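Local coordinates for BH0493 protein (PDB 2QEE) that probably works as a zinc-dependent enzyme of the amidohydrolase superfamily, possibly a uronate isomerase, at residues Glu306-Leu311 and Asn337-Met342; Leu314-Ser319 and Met344-Thr349; Asn331-Ile336 and Lys372-Glu377; Asp381-Ile386 and Glu396-Asp401. All blocks are in the same frame, centred on the assembly; numbering follows the deposited sequence.

Contact 1. Residues Glu306-Leu311 and Asn337-Met342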
loop_
_atom_site.group_PDB
_atom_site.type_symbol
_atom_site.label_atom_id
_atom_site.label_comp_id
_atom_site.label_asym_id
_atom_site.label_seq_id
_atom_site.Cartn_x
_atom_site.Cartn_y
_atom_site.Cartn_z
ATOM N N GLU C 306 1.058 6.447 -0.002
ATOM C CA GLU C 306 1.754 5.939 1.167
ATOM C C GLU C 306 1.443 6.775 2.443
ATOM O O GLU C 306 1.842 6.404 3.562
ATOM C CB GLU C 306 3.267 5.879 0.923
ATOM C CG GLU C 306 3.643 4.703 0.058
ATOM C CD GLU C 306 3.099 4.784 -1.362
ATOM O OE1 GLU C 306 3.278 5.857 -1.995
ATOM O OE2 GLU C 306 2.622 3.721 -1.862
ATOM N N ASN C 307 0.732 7.903 2.238
ATOM C CA ASN C 307 0.234 8.699 3.396
ATOM C C ASN C 307 -1.186 8.314 3.881
ATOM O O ASN C 307 -1.644 8.830 4.892
ATOM C CB ASN C 307 0.220 10.217 3.051
ATOM C CG ASN C 307 1.578 10.893 3.207
ATOM O OD1 ASN C 307 1.992 11.625 2.296
ATOM N ND2 ASN C 307 2.255 10.713 4.348
ATOM N N GLN C 308 -1.906 7.512 3.103
ATOM C CA GLN C 308 -3.381 7.451 3.327
ATOM C C GLN C 308 -3.690 6.754 4.609
ATOM O O GLN C 308 -4.515 7.238 5.382
ATOM C CB GLN C 308 -4.104 6.728 2.152
ATOM C CG GLN C 308 -3.879 7.456 0.775
ATOM C CD GLN C 308 -4.250 8.993 0.897
ATOM O OE1 GLN C 308 -5.176 9.363 1.615
ATOM N NE2 GLN C 308 -3.523 9.862 0.188
ATOM N N HIS C 309 -3.030 5.613 4.891
ATOM C CA HIS C 309 -3.412 4.899 6.110
ATOM C C HIS C 309 -3.133 5.760 7.354
ATOM O O HIS C 309 -3.951 5.876 8.282
ATOM C CB HIS C 309 -2.665 3.561 6.179
ATOM C CG HIS C 309 -2.904 2.833 7.465
ATOM N ND1 HIS C 309 -2.089 3.005 8.548
ATOM C CD2 HIS C 309 -3.890 1.991 7.855
ATOM C CE1 HIS C 309 -2.533 2.279 9.554
ATOM N NE2 HIS C 309 -3.625 1.649 9.163
ATOM N N GLU C 310 -1.922 6.341 7.415
ATOM C CA GLU C 310 -1.521 7.114 8.609
ATOM C C GLU C 310 -2.355 8.401 8.728
ATOM O O GLU C 310 -2.620 8.866 9.832
ATOM C CB GLU C 310 -0.014 7.339 8.639
ATOM C CG GLU C 310 0.500 8.181 7.500
ATOM C CD GLU C 310 2.037 8.199 7.383
ATOM O OE1 GLU C 310 2.725 7.470 8.131
ATOM O OE2 GLU C 310 2.529 8.915 6.471
ATOM N N LEU C 311 -2.780 8.962 7.587
ATOM C CA LEU C 311 -3.760 10.067 7.666
ATOM C C LEU C 311 -5.088 9.646 8.382
ATOM O O LEU C 311 -5.627 10.398 9.229
ATOM C CB LEU C 311 -4.061 10.589 6.260
ATOM C CG LEU C 311 -5.116 11.705 6.168
ATOM C CD1 LEU C 311 -4.590 12.972 6.929
ATOM C CD2 LEU C 311 -5.445 11.985 4.740
ATOM N N ASN C 337 -11.037 2.516 -3.704
ATOM C CA ASN C 337 -11.578 1.385 -2.955
ATOM C C ASN C 337 -10.746 1.158 -1.658
ATOM O O ASN C 337 -11.286 1.038 -0.532
ATOM C CB ASN C 337 -11.502 0.130 -3.829
ATOM C CG ASN C 337 -12.062 -1.071 -3.088
ATOM O OD1 ASN C 337 -13.242 -1.057 -2.709
ATOM N ND2 ASN C 337 -11.229 -2.054 -2.854
ATOM N N GLU C 338 -9.418 1.024 -1.769
ATOM C CA GLU C 338 -8.638 0.779 -0.546
ATOM C C GLU C 338 -8.767 1.918 0.457
ATOM O O GLU C 338 -8.923 1.643 1.666
ATOM C CB GLU C 338 -7.177 0.426 -0.839
ATOM C CG GLU C 338 -6.301 1.627 -1.312
ATOM C CD GLU C 338 -4.803 1.201 -1.531
ATOM O OE1 GLU C 338 -3.898 2.062 -1.383
ATOM O OE2 GLU C 338 -4.541 0.017 -1.877
ATOM N N MET C 339 -8.764 3.178 -0.016
ATOM C CA MET C 339 -8.829 4.292 0.891
ATOM C C MET C 339 -10.179 4.303 1.615
ATOM O O MET C 339 -10.219 4.528 2.802
ATOM C CB MET C 339 -8.664 5.591 0.089
ATOM C CG MET C 339 -7.188 5.900 -0.255
ATOM S SD MET C 339 -7.127 7.436 -1.260
ATOM C CE MET C 339 -7.761 8.634 -0.036
ATOM N N THR C 340 -11.278 4.126 0.880
ATOM C CA THR C 340 -12.623 4.197 1.444
ATOM C C THR C 340 -12.813 3.086 2.503
ATOM O O THR C 340 -13.409 3.315 3.537
ATOM C CB THR C 340 -13.685 4.196 0.306
ATOM O OG1 THR C 340 -13.428 5.333 -0.567
ATOM C CG2 THR C 340 -15.112 4.322 0.842
ATOM N N ARG C 341 -12.281 1.897 2.227
ATOM C CA ARG C 341 -12.376 0.796 3.176
ATOM C C ARG C 341 -11.573 1.085 4.442
ATOM O O ARG C 341 -12.068 0.880 5.555
ATOM C CB ARG C 341 -11.928 -0.528 2.498
ATOM C CG ARG C 341 -12.976 -0.977 1.467
ATOM C CD ARG C 341 -12.584 -2.195 0.689
ATOM N NE ARG C 341 -13.685 -2.536 -0.239
ATOM C CZ ARG C 341 -14.763 -3.270 0.126
ATOM N NH1 ARG C 341 -14.855 -3.809 1.372
ATOM N NH2 ARG C 341 -15.720 -3.484 -0.745
ATOM N N MET C 342 -10.325 1.529 4.302
ATOM C CA MET C 342 -9.488 1.873 5.462
ATOM C C MET C 342 -10.167 2.957 6.302
ATOM O O MET C 342 -10.262 2.849 7.522
ATOM C CB MET C 342 -8.068 2.359 5.072
ATOM C CG MET C 342 -7.196 1.230 4.434
ATOM S SD MET C 342 -5.511 1.836 4.243
ATOM C CE MET C 342 -5.624 3.060 2.914
#

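Contact 2. Residues Leu314-Ser319 and Met344-Thr349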
loop_
_atom_site.group_PDB
_atom_site.type_symbol
_atom_site.label_atom_id
_atom_site.label_comp_id
_atom_site.label_asym_id
_atom_site.label_seq_id
_atom_site.Cartn_x
_atom_site.Cartn_y
_atom_site.Cartn_z
ATOM N N LEU C 314 -4.408 9.466 11.999
ATOM C CA LEU C 314 -4.320 10.806 12.602
ATOM C C LEU C 314 -5.741 11.367 12.867
ATOM O O LEU C 314 -5.967 12.038 13.889
ATOM C CB LEU C 314 -3.539 11.720 11.665
ATOM C CG LEU C 314 -3.094 13.044 12.344
ATOM C CD1 LEU C 314 -2.278 12.845 13.634
ATOM C CD2 LEU C 314 -2.290 13.847 11.318
ATOM N N ALA C 315 -6.663 11.121 11.937
ATOM C CA ALA C 315 -8.110 11.493 12.132
ATOM C C ALA C 315 -8.674 10.799 13.403
ATOM O O ALA C 315 -9.515 11.366 14.150
ATOM C CB ALA C 315 -8.946 11.114 10.934
ATOM N N ARG C 316 -8.270 9.559 13.640
ATOM C CA ARG C 316 -8.684 8.922 14.913
ATOM C C ARG C 316 -8.209 9.706 16.131
ATOM O O ARG C 316 -8.824 9.610 17.179
ATOM C CB ARG C 316 -8.136 7.513 15.069
ATOM C CG ARG C 316 -8.728 6.504 14.060
ATOM C CD ARG C 316 -8.199 5.077 14.363
ATOM N NE ARG C 316 -8.434 4.604 15.749
ATOM C CZ ARG C 316 -9.576 4.035 16.142
ATOM N NH1 ARG C 316 -10.594 3.872 15.291
ATOM N NH2 ARG C 316 -9.718 3.673 17.412
ATOM N N LYS C 317 -7.102 10.432 16.002
ATOM C CA LYS C 317 -6.536 11.146 17.189
ATOM C C LYS C 317 -7.169 12.506 17.424
ATOM O O LYS C 317 -7.213 12.975 18.556
ATOM C CB LYS C 317 -5.045 11.401 17.045
ATOM C CG LYS C 317 -4.197 10.171 16.702
ATOM C CD LYS C 317 -4.301 9.160 17.823
ATOM C CE LYS C 317 -5.113 7.904 17.424
ATOM N NZ LYS C 317 -5.068 6.868 18.567
ATOM N N PHE C 318 -7.593 13.140 16.345
ATOM C CA PHE C 318 -8.020 14.573 16.415
ATOM C C PHE C 318 -9.347 14.860 15.804
ATOM O O PHE C 318 -9.494 14.765 14.593
ATOM C CB PHE C 318 -6.960 15.517 15.795
ATOM C CG PHE C 318 -5.655 15.457 16.501
ATOM C CD1 PHE C 318 -5.466 16.148 17.705
ATOM C CD2 PHE C 318 -4.627 14.704 16.001
ATOM C CE1 PHE C 318 -4.277 16.062 18.377
ATOM C CE2 PHE C 318 -3.427 14.618 16.638
ATOM C CZ PHE C 318 -3.232 15.311 17.858
ATOM N N SER C 319 -10.303 15.342 16.614
ATOM C CA SER C 319 -11.617 15.644 16.103
ATOM C C SER C 319 -11.684 16.932 15.294
ATOM O O SER C 319 -12.653 17.155 14.613
ATOM C CB SER C 319 -12.650 15.707 17.229
ATOM O OG SER C 319 -12.281 16.669 18.243
ATOM N N MET C 344 -13.457 3.786 6.429
ATOM C CA MET C 344 -14.680 3.355 7.087
ATOM C C MET C 344 -14.315 2.413 8.212
ATOM O O MET C 344 -14.957 2.425 9.240
ATOM C CB MET C 344 -15.610 2.679 6.108
ATOM C CG MET C 344 -17.073 2.552 6.729
ATOM S SD MET C 344 -18.305 2.201 5.488
ATOM C CE MET C 344 -18.426 3.829 4.697
ATOM N N GLU C 345 -13.336 1.540 7.996
ATOM C CA GLU C 345 -12.986 0.572 9.099
ATOM C C GLU C 345 -12.515 1.275 10.377
ATOM O O GLU C 345 -12.822 0.830 11.468
ATOM C CB GLU C 345 -11.927 -0.475 8.596
ATOM C CG GLU C 345 -12.665 -1.427 7.575
ATOM C CD GLU C 345 -11.760 -2.311 6.724
ATOM O OE1 GLU C 345 -10.516 -2.400 6.972
ATOM O OE2 GLU C 345 -12.375 -2.918 5.787
ATOM N N MET C 346 -11.789 2.408 10.242
ATOM C CA MET C 346 -11.216 3.090 11.405
ATOM C C MET C 346 -11.974 4.323 11.863
ATOM O O MET C 346 -11.697 4.851 12.954
ATOM C CB MET C 346 -9.762 3.513 11.106
ATOM C CG MET C 346 -8.788 2.366 11.367
ATOM S SD MET C 346 -7.083 2.841 11.098
ATOM C CE MET C 346 -7.100 2.600 9.323
ATOM N N LEU C 347 -12.857 4.810 11.000
ATOM C CA LEU C 347 -13.575 6.080 11.305
ATOM C C LEU C 347 -15.089 5.936 11.232
ATOM O O LEU C 347 -15.821 6.910 11.478
ATOM C CB LEU C 347 -13.144 7.199 10.341
ATOM C CG LEU C 347 -11.632 7.539 10.330
ATOM C CD1 LEU C 347 -11.432 8.593 9.239
ATOM C CD2 LEU C 347 -11.193 8.072 11.682
ATOM N N GLY C 348 -15.601 4.763 10.831
ATOM C CA GLY C 348 -17.054 4.658 10.703
ATOM C C GLY C 348 -17.523 5.564 9.567
ATOM O O GLY C 348 -17.040 5.480 8.474
ATOM N N THR C 349 -18.499 6.424 9.844
ATOM C CA THR C 349 -18.955 7.379 8.839
ATOM C C THR C 349 -18.434 8.816 9.089
ATOM O O THR C 349 -18.940 9.787 8.441
ATOM C CB THR C 349 -20.508 7.450 8.794
ATOM O OG1 THR C 349 -20.958 7.808 10.101
ATOM C CG2 THR C 349 -21.089 6.069 8.351
#

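Contact 3. Residues Asn331-Ile336 and Lys372-Glu377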
loop_
_atom_site.group_PDB
_atom_site.type_symbol
_atom_site.label_atom_id
_atom_site.label_comp_id
_atom_site.label_asym_id
_atom_site.label_seq_id
_atom_site.Cartn_x
_atom_site.Cartn_y
_atom_site.Cartn_z
ATOM N N ASN C 331 -7.307 9.300 -7.329
ATOM C CA ASN C 331 -8.648 9.243 -7.768
ATOM C C ASN C 331 -8.828 8.179 -8.836
ATOM O O ASN C 331 -9.339 8.444 -9.902
ATOM C CB ASN C 331 -9.118 10.659 -8.201
ATOM C CG ASN C 331 -10.630 10.797 -8.290
ATOM O OD1 ASN C 331 -11.360 9.940 -7.877
ATOM N ND2 ASN C 331 -11.092 11.903 -8.887
ATOM N N ASN C 332 -8.455 6.924 -8.509
ATOM C CA ASN C 332 -8.508 5.819 -9.445
ATOM C C ASN C 332 -9.147 4.668 -8.663
ATOM O O ASN C 332 -8.863 4.555 -7.441
ATOM C CB ASN C 332 -7.046 5.472 -9.805
ATOM C CG ASN C 332 -6.410 6.578 -10.660
ATOM O OD1 ASN C 332 -6.835 6.755 -11.794
ATOM N ND2 ASN C 332 -5.418 7.342 -10.103
ATOM N N PRO C 333 -9.994 3.857 -9.320
ATOM C CA PRO C 333 -10.776 2.773 -8.618
ATOM C C PRO C 333 -9.971 1.934 -7.594
ATOM O O PRO C 333 -10.439 1.689 -6.494
ATOM C CB PRO C 333 -11.287 1.916 -9.786
ATOM C CG PRO C 333 -11.664 3.033 -10.802
ATOM C CD PRO C 333 -10.410 3.948 -10.733
ATOM N N GLU C 334 -8.780 1.484 -7.937
ATOM C CA GLU C 334 -8.025 0.600 -7.012
ATOM C C GLU C 334 -7.697 1.358 -5.711
ATOM O O GLU C 334 -7.813 0.835 -4.601
ATOM C CB GLU C 334 -6.729 0.136 -7.717
ATOM C CG GLU C 334 -5.759 -0.627 -6.801
ATOM C CD GLU C 334 -6.274 -2.041 -6.463
ATOM O OE1 GLU C 334 -7.339 -2.458 -6.999
ATOM O OE2 GLU C 334 -5.578 -2.702 -5.659
ATOM N N ILE C 335 -7.384 2.647 -5.843
ATOM C CA ILE C 335 -7.013 3.468 -4.701
ATOM C C ILE C 335 -8.252 3.971 -3.967
ATOM O O ILE C 335 -8.282 3.941 -2.739
ATOM C CB ILE C 335 -6.028 4.619 -5.121
ATOM C CG1 ILE C 335 -4.735 4.048 -5.818
ATOM C CG2 ILE C 335 -5.736 5.532 -3.882
ATOM C CD1 ILE C 335 -3.865 3.122 -4.958
ATOM N N ILE C 336 -9.239 4.459 -4.702
ATOM C CA ILE C 336 -10.519 4.875 -4.064
ATOM C C ILE C 336 -11.077 3.727 -3.175
ATOM O O ILE C 336 -11.464 3.951 -2.015
ATOM C CB ILE C 336 -11.571 5.287 -5.104
ATOM C CG1 ILE C 336 -11.049 6.505 -5.939
ATOM C CG2 ILE C 336 -12.934 5.493 -4.387
ATOM C CD1 ILE C 336 -11.977 6.704 -7.218
ATOM N N LYS C 372 -19.455 6.933 -6.754
ATOM C CA LYS C 372 -20.625 6.391 -6.036
ATOM C C LYS C 372 -20.721 4.867 -6.083
ATOM O O LYS C 372 -21.017 4.272 -5.079
ATOM C CB LYS C 372 -21.939 7.032 -6.505
ATOM C CG LYS C 372 -22.156 8.373 -5.803
ATOM C CD LYS C 372 -23.530 8.998 -6.291
ATOM C CE LYS C 372 -24.018 10.126 -5.310
ATOM N NZ LYS C 372 -25.426 10.624 -5.634
ATOM N N SER C 373 -20.396 4.264 -7.235
ATOM C CA SER C 373 -20.509 2.791 -7.375
ATOM C C SER C 373 -19.550 2.132 -6.380
ATOM O O SER C 373 -19.937 1.213 -5.682
ATOM C CB SER C 373 -20.280 2.328 -8.803
ATOM O OG SER C 373 -18.999 2.625 -9.263
ATOM N N ILE C 374 -18.322 2.654 -6.261
ATOM C CA ILE C 374 -17.334 2.139 -5.316
ATOM C C ILE C 374 -17.778 2.339 -3.873
ATOM O O ILE C 374 -17.725 1.420 -3.049
ATOM C CB ILE C 374 -15.909 2.733 -5.549
ATOM C CG1 ILE C 374 -15.452 2.394 -6.963
ATOM C CG2 ILE C 374 -14.953 2.198 -4.457
ATOM C CD1 ILE C 374 -14.136 3.130 -7.353
ATOM N N ILE C 375 -18.168 3.566 -3.551
ATOM C CA ILE C 375 -18.640 3.843 -2.180
ATOM C C ILE C 375 -19.863 2.960 -1.807
ATOM O O ILE C 375 -19.917 2.419 -0.661
ATOM C CB ILE C 375 -18.951 5.353 -2.044
ATOM C CG1 ILE C 375 -17.634 6.162 -2.198
ATOM C CG2 ILE C 375 -19.598 5.612 -0.659
ATOM C CD1 ILE C 375 -17.995 7.662 -2.309
ATOM N N ALA C 376 -20.779 2.742 -2.752
ATOM C CA ALA C 376 -21.931 1.852 -2.528
ATOM C C ALA C 376 -21.445 0.402 -2.204
ATOM O O ALA C 376 -21.946 -0.205 -1.228
ATOM C CB ALA C 376 -22.866 1.855 -3.720
ATOM N N GLU C 377 -20.447 -0.080 -2.932
ATOM C CA GLU C 377 -19.908 -1.444 -2.692
ATOM C C GLU C 377 -19.342 -1.524 -1.279
ATOM O O GLU C 377 -19.551 -2.521 -0.542
ATOM C CB GLU C 377 -18.823 -1.768 -3.696
ATOM C CG GLU C 377 -19.301 -1.914 -5.144
ATOM C CD GLU C 377 -18.120 -1.880 -6.159
ATOM O OE1 GLU C 377 -18.368 -2.014 -7.384
ATOM O OE2 GLU C 377 -16.928 -1.691 -5.757
#

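Contact 4. Residues Asp381-Ile386 and Glu396-Asp401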
loop_
_atom_site.group_PDB
_atom_site.type_symbol
_atom_site.label_atom_id
_atom_site.label_comp_id
_atom_site.label_asym_id
_atom_site.label_seq_id
_atom_site.Cartn_x
_atom_site.Cartn_y
_atom_site.Cartn_z
ATOM N N ASP C 381 -20.852 -3.978 1.905
ATOM C CA ASP C 381 -20.025 -4.923 2.700
ATOM C C ASP C 381 -20.094 -4.601 4.198
ATOM O O ASP C 381 -20.191 -5.517 5.034
ATOM C CB ASP C 381 -18.561 -4.822 2.246
ATOM C CG ASP C 381 -18.265 -5.723 1.040
ATOM O OD1 ASP C 381 -19.131 -6.597 0.665
ATOM O OD2 ASP C 381 -17.151 -5.570 0.450
ATOM N N LYS C 382 -19.977 -3.303 4.544
ATOM C CA LYS C 382 -19.963 -2.915 5.967
ATOM C C LYS C 382 -21.319 -3.137 6.648
ATOM O O LYS C 382 -21.367 -3.614 7.773
ATOM C CB LYS C 382 -19.464 -1.463 6.141
ATOM C CG LYS C 382 -17.934 -1.367 6.268
ATOM C CD LYS C 382 -17.181 -1.932 5.036
ATOM C CE LYS C 382 -15.611 -1.820 5.185
ATOM N NZ LYS C 382 -15.205 -2.818 6.228
ATOM N N TYR C 383 -22.415 -2.780 5.969
ATOM C CA TYR C 383 -23.724 -3.082 6.488
ATOM C C TYR C 383 -23.931 -4.558 6.607
ATOM O O TYR C 383 -24.465 -5.019 7.640
ATOM C CB TYR C 383 -24.820 -2.467 5.631
ATOM C CG TYR C 383 -24.921 -0.965 5.767
ATOM C CD1 TYR C 383 -25.085 -0.340 7.033
ATOM C CD2 TYR C 383 -24.931 -0.157 4.617
ATOM C CE1 TYR C 383 -25.244 1.058 7.130
ATOM C CE2 TYR C 383 -25.066 1.235 4.708
ATOM C CZ TYR C 383 -25.198 1.806 5.964
ATOM O OH TYR C 383 -25.347 3.188 5.984
ATOM N N ASP C 384 -23.523 -5.322 5.592
ATOM C CA ASP C 384 -23.718 -6.781 5.663
ATOM C C ASP C 384 -22.994 -7.384 6.837
ATOM O O ASP C 384 -23.525 -8.263 7.496
ATOM C CB ASP C 384 -23.314 -7.479 4.375
ATOM C CG ASP C 384 -23.896 -8.913 4.282
ATOM O OD1 ASP C 384 -25.055 -9.117 4.681
ATOM O OD2 ASP C 384 -23.159 -9.778 3.810
ATOM N N ASP C 385 -21.777 -6.916 7.120
ATOM C CA ASP C 385 -21.038 -7.436 8.258
ATOM C C ASP C 385 -21.764 -7.218 9.577
ATOM O O ASP C 385 -21.738 -8.107 10.416
ATOM C CB ASP C 385 -19.634 -6.817 8.291
ATOM C CG ASP C 385 -18.683 -7.485 7.256
ATOM O OD1 ASP C 385 -19.053 -8.533 6.624
ATOM O OD2 ASP C 385 -17.551 -6.998 7.098
ATOM N N ILE C 386 -22.373 -6.041 9.782
ATOM C CA ILE C 386 -23.138 -5.857 11.025
ATOM C C ILE C 386 -24.483 -6.579 10.995
ATOM O O ILE C 386 -24.952 -7.033 12.065
ATOM C CB ILE C 386 -23.234 -4.399 11.480
ATOM C CG1 ILE C 386 -23.954 -3.512 10.444
ATOM C CG2 ILE C 386 -21.801 -3.896 11.864
ATOM C CD1 ILE C 386 -24.174 -2.003 11.000
ATOM N N GLU C 396 -34.034 3.811 6.518
ATOM C CA GLU C 396 -33.926 5.193 7.012
ATOM C C GLU C 396 -32.523 5.475 7.560
ATOM O O GLU C 396 -31.972 6.571 7.327
ATOM C CB GLU C 396 -35.014 5.550 8.037
ATOM C CG GLU C 396 -36.384 5.783 7.353
ATOM C CD GLU C 396 -36.313 6.792 6.173
ATOM O OE1 GLU C 396 -36.010 7.981 6.440
ATOM O OE2 GLU C 396 -36.528 6.389 4.992
ATOM N N GLU C 397 -31.942 4.479 8.248
ATOM C CA GLU C 397 -30.585 4.636 8.747
ATOM C C GLU C 397 -29.566 4.717 7.631
ATOM O O GLU C 397 -28.617 5.532 7.731
ATOM C CB GLU C 397 -30.234 3.528 9.722
ATOM C CG GLU C 397 -31.021 3.665 11.059
ATOM C CD GLU C 397 -31.030 2.360 11.860
ATOM O OE1 GLU C 397 -30.678 1.330 11.273
ATOM O OE2 GLU C 397 -31.435 2.409 13.040
ATOM N N ILE C 398 -29.730 3.883 6.600
ATOM C CA ILE C 398 -28.811 3.928 5.429
ATOM C C ILE C 398 -28.928 5.347 4.804
ATOM O O ILE C 398 -27.910 5.989 4.501
ATOM C CB ILE C 398 -29.196 2.872 4.395
ATOM C CG1 ILE C 398 -28.895 1.490 4.975
ATOM C CG2 ILE C 398 -28.445 3.130 3.048
ATOM C CD1 ILE C 398 -29.472 0.361 4.088
ATOM N N LYS C 399 -30.160 5.845 4.677
ATOM C CA LYS C 399 -30.361 7.191 4.043
ATOM C C LYS C 399 -29.658 8.280 4.853
ATOM O O LYS C 399 -28.976 9.129 4.277
ATOM C CB LYS C 399 -31.863 7.456 3.896
ATOM C CG LYS C 399 -32.401 6.706 2.699
ATOM C CD LYS C 399 -33.907 6.953 2.581
ATOM C CE LYS C 399 -34.486 6.188 1.393
ATOM N NZ LYS C 399 -35.807 6.716 0.984
ATOM N N ARG C 400 -29.732 8.180 6.184
ATOM C CA ARG C 400 -29.086 9.104 7.087
ATOM C C ARG C 400 -27.542 9.050 6.918
ATOM O O ARG C 400 -26.843 10.071 6.800
ATOM C CB ARG C 400 -29.469 8.727 8.513
ATOM C CG ARG C 400 -28.715 9.466 9.529
ATOM C CD ARG C 400 -28.803 8.815 10.886
ATOM N NE ARG C 400 -28.141 7.495 10.850
ATOM C CZ ARG C 400 -28.313 6.588 11.797
ATOM N NH1 ARG C 400 -29.103 6.881 12.838
ATOM N NH2 ARG C 400 -27.696 5.412 11.709
ATOM N N ASP C 401 -26.987 7.843 6.949
ATOM C CA ASP C 401 -25.530 7.679 6.858
ATOM C C ASP C 401 -25.049 8.207 5.495
ATOM O O ASP C 401 -23.963 8.817 5.434
ATOM C CB ASP C 401 -25.139 6.184 6.949
ATOM C CG ASP C 401 -25.468 5.520 8.310
ATOM O OD1 ASP C 401 -25.608 6.171 9.345
ATOM O OD2 ASP C 401 -25.651 4.279 8.263
#

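Contact 1. Residues Glu306-Leu311 and Asn337-Met342
Gln308 lies against Met339 from CB to OE1, and its path can be traced atom by atom. At the base, CB of Gln308 is 4.0 Å from CG of Met339 and also touches the methyl of Met342. CG of Gln308 then packs 3.8 Å from SD of Met339. A bend at chi2 (-52°) folds the amide back beside the thioether, leaving CD of Gln308 3.7 Å from CE of Met339. At the tip, OE1 of Gln308 comes within 3.2 Å of CE of Met339, a tight approach of a carbonyl oxygen to a methyl. NE2 turns back to the residues just before its helix and donates to the carbonyl oxygens of Met302 and Ser304, which fixes the rotation of the amide.

One residue on, SD of Met342 sits 3.9 Å from CB of His309. The same sulfur is 5.0 Å from the imidazole centroid and 86° off the ring normal, a Met-aromatic contact made at the edge. NE2 of His309 is hydrogen-bonded to Phe329 O of a second subunit. Helices 308-317 and 333-347 thus pack through buried side chains as neighbours following parallel strands 298-302 and 321-323, in the outer helical layer expected around the barrel of an amidohydrolase.

Contact 2. Residues Leu314-Ser319 and Met344-Thr349
The guanidinium NH1 of Arg316 donates to the backbone oxygen of Met346 over 2.8 Å, with an N-H...O angle of 137°. The bond is bent at both ends: the nitrogen is tilted out of the carbonyl plane, and the oxygen out of the plane of the guanidinium. NH1 has a second partner in Glu56 of a second subunit, while NH2 reaches Tyr52 O of that same subunit, so the group bridges an intramolecular contact and a subunit interface. The chain runs extended through chi2 and bends at chi3 (55°), which turns the guanidinium toward the oxygen.

Met346 O belongs to the last turn of helix 333-347, beyond which Gly348 leaves helical geometry with a positive phi. The arginine therefore supplies a donor where the helix runs out, at the C-terminal end of two adjacent outer helices of the barrel-type fold. Beside the polar bond, nearer the backbone of Arg316, the packing is apolar. The side chains of Arg316 and Met346 cross at about a right angle, with CD of Arg316 3.9 Å from CB of Met346. CD2 of Leu347 lies 3.8 Å from CG of Arg316, and both methyls of Leu347 meet CB of Ala315, a side chain that also rests on Leu321 and Ile323 of strand 321-323.

Contact 3. Residues Asn331-Ile336 and Lys372-Glu377
Ile374 reaches across to Pro333 with its delta methyl, and CD1 stands 3.6 Å from CA of Pro333 and 3.9 Å from CB of the same proline. The extended CG1 branch (chi2 171°) is what carries that methyl to the first turn of helix 333-347. The shorter branch of Ile374 meets the next turn: its CG2 is 3.9 Å from CG2 of Ile336, and the two isoleucines cross at about a right angle. CD1 of Ile374 also touches the stem of Ile336, 4.0 Å from CB, so this one methyl lies against both residues.

The next shell sets where these groups stand. Ile336 N bonds to Asn332 O at 2.8 Å, closing the turn that places Pro333 and Ile336 on one helix face. Beyond the proline lie Glu93 and Arg96 of helix 93-104, and Glu345 of a third subunit accepts from Glu334 N. Glu334, whose CB points away from helix 363-388, binds zinc or magnesium in this protein, although neither is bound to it in this chain. Every touching atom across the contact is carbon, which implies that shape and burial, without directional polar bonds, hold the start of this helix against its neighbour.

Contact 4. Residues Asp381-Ile386 and Glu396-Asp401
Tyr383 and Asp401 make the tight part of this contact: OH of Tyr383 donates to OD2 of Asp401 over only 2.5 Å. The phenol reaches the anti lone pair of OD2, the one turned away from the other carboxylate oxygen, and the ring and carboxylate planes differ by 15°. OD2 lies at the ring edge, near its plane, and CB of Asp401 is also close, 3.2 Å from OH of Tyr383. Over one face of the same ring comes Ile398, whose CG1 is 4.1 Å from the centroid and 22° off the normal. This is a CH-pi contact, displaced toward the rim, with CG1 of Ile398 3.8 Å from CZ of Tyr383. Leu11 and Val15 of helix 8-21 pack on Tyr383, and Val15 and Ala18 on Ile398.

The carboxylate is held from further directions. Arg400 grips OD1 of Asp401 side-on with NE and NH2, both at 3.2 Å and from the same face, a salt bridge between sequence neighbours. OD2 has a second partner in Ser89 OG of a second subunit. Such company would probably favour the charged form of Asp401.

The backbones stay far apart: the segment axes come no closer than 12.9 Å, a span bridged mainly by the tyrosine. On the loose side Glu396 and Lys399 are exposed, and Lys399 CB points away. With 140° between their directions and a short connection after residue 388, helices 363-388 and 395-414 form a splayed, roughly antiparallel helical hairpin.

Along the chain, helix 308-317 supplies the first halves of contacts 1 and 2, and strand 321-323 then leads to helix 333-347. That helix opens contact 3 at its start, closes contact 1 in the middle and closes contact 2 at its end, so the loops closed by the first three contacts cross one another. Contact 3 closes on helix 363-388, after the segment holding the zinc ligand Asp357. Contact 4 follows in series and closes the short turn into helix 395-414. Salt bridges Arg341-Asp381 and Glu345-Lys382 join contacts 1 and 2 to contact 4, tying the barrel-side helices to the C-terminal hairpin.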